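Local coordinates for nucleoside-diphosphate sugar epimerase (SulA family) (Corynebacterium glutamicum, PDB 3OH8), which probably acts as a nucleoside-diphosphate sugar epimerase, with a Rossmann-type domain expected to bind a dinucleotide cofactor, at residues 275-278 against 279-283. Sequence-based numbering, arbitrary orientation.
Sequences DDFL and AEVCR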
# COMPACT_ATOMS: atom_id res chain seq x y z
N ASP A 275 13.95 26.68 -6.48
CA ASP A 275 14.87 27.78 -6.18
C ASP A 275 15.09 28.01 -4.69
O ASP A 275 15.75 28.97 -4.29
CB ASP A 275 14.38 29.08 -6.85
CG ASP A 275 13.01 29.52 -6.35
OD1 ASP A 275 12.56 29.06 -5.28
OD2 ASP A 275 12.37 30.35 -7.03
N ASP A 276 14.54 27.11 -3.89
CA ASP A 276 14.59 27.24 -2.43
C ASP A 276 15.47 26.16 -1.79
O ASP A 276 16.11 25.37 -2.48
CB ASP A 276 13.17 27.19 -1.86
CG ASP A 276 12.39 25.99 -2.35
OD1 ASP A 276 13.00 25.07 -2.93
OD2 ASP A 276 11.16 25.97 -2.15
N PHE A 277 15.52 26.14 -0.46
CA PHE A 277 16.37 25.19 0.22
C PHE A 277 15.86 23.76 0.05
O PHE A 277 16.64 22.82 -0.07
CB PHE A 277 16.49 25.52 1.71
CG PHE A 277 17.47 24.64 2.44
CD1 PHE A 277 18.84 24.74 2.18
CD2 PHE A 277 17.04 23.72 3.38
CE1 PHE A 277 19.75 23.94 2.85
CE2 PHE A 277 17.95 22.92 4.06
CZ PHE A 277 19.31 23.03 3.79
N LEU A 278 14.54 23.61 0.04
CA LEU A 278 13.93 22.31 -0.18
C LEU A 278 14.44 21.71 -1.49
O LEU A 278 14.87 20.55 -1.54
CB LEU A 278 12.41 22.44 -0.21
CG LEU A 278 11.63 21.21 -0.68
CD1 LEU A 278 11.89 20.04 0.25
CD2 LEU A 278 10.13 21.52 -0.76
N ALA A 279 14.39 22.51 -2.55
CA ALA A 279 14.88 22.06 -3.86
C ALA A 279 16.35 21.66 -3.79
O ALA A 279 16.77 20.69 -4.43
CB ALA A 279 14.67 23.15 -4.91
N GLU A 280 17.14 22.42 -3.04
CA GLU A 280 18.57 22.15 -2.96
C GLU A 280 18.80 20.81 -2.28
O GLU A 280 19.59 20.01 -2.75
CB GLU A 280 19.30 23.26 -2.20
CG GLU A 280 20.77 22.95 -1.94
CD GLU A 280 21.53 24.15 -1.40
OE1 GLU A 280 20.90 25.19 -1.14
OE2 GLU A 280 22.76 24.04 -1.23
N VAL A 281 18.11 20.60 -1.17
CA VAL A 281 18.20 19.34 -0.44
C VAL A 281 17.89 18.17 -1.37
O VAL A 281 18.65 17.20 -1.42
CB VAL A 281 17.23 19.29 0.76
CG1 VAL A 281 17.09 17.87 1.27
CG2 VAL A 281 17.72 20.23 1.86
N CYS A 282 16.80 18.28 -2.11
CA CYS A 282 16.44 17.21 -3.04
C CYS A 282 17.45 17.01 -4.16
O CYS A 282 17.72 15.87 -4.54
CB CYS A 282 15.02 17.43 -3.59
SG CYS A 282 13.76 17.37 -2.30
N ARG A 283 18.01 18.09 -4.70
CA ARG A 283 19.06 17.95 -5.72
C ARG A 283 20.23 17.16 -5.15
O ARG A 283 20.75 16.25 -5.80
CB ARG A 283 19.58 19.31 -6.23
CG ARG A 283 18.59 20.12 -7.10
CD ARG A 283 19.28 21.32 -7.78
NE ARG A 283 19.83 22.28 -6.82
CZ ARG A 283 19.17 23.33 -6.34
NH1 ARG A 283 17.91 23.56 -6.71
NH2 ARG A 283 19.75 24.15 -5.48
O HOH W 1 17.56 26.07 -4.61
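D276 caps the N-terminus of helix 277-287 by turning its carboxylate back onto the first turn. With CG set between the backbone N and carbonyl carbon (chi1 51°), OD1 accepts from A279 N at 2.9 Å, the donor lying above the carboxylate plane. The bond also brings OD1 within 3.2 Å of A279 CB. Three further bonds hold D276: its OD2 accepts from H260 N, and its carbonyl O takes E280 N at 3.2 Å and a donating water 2.7 Å away. R283 NH2 donates to that water, tying the arginine to the cap through solvent; its NH1 also binds S273 OG in the preceding loop.

F277 and V281, one turn apart, make the main apolar contact. The CG of F277 lies anti to its backbone N (chi1 -174°), which lays the ring beside V281, and CG2 of the valine sits over one face in a CH-pi contact, 3.9 Å from the ring centroid and shifted toward the rim near CE2. Their backbones are joined by V281 N donating almost straight to F277 O. E280 OE1 comes obliquely to CD1 of the F277 ring, 3.9 Å away, the carboxylate plane 65° from the ring plane, while OE2 is held by a salt bridge to K222. L278 CD1 and C282 SG meet more loosely, 4.1 Å apart, on another side of the helix.

This first turn of helix 277-287 packs beside the start of helix 222-242, where F277 touches K222 and V281 rests on I225, while L278 meets the loop carrying H260, between strands 248-254 and 261-263.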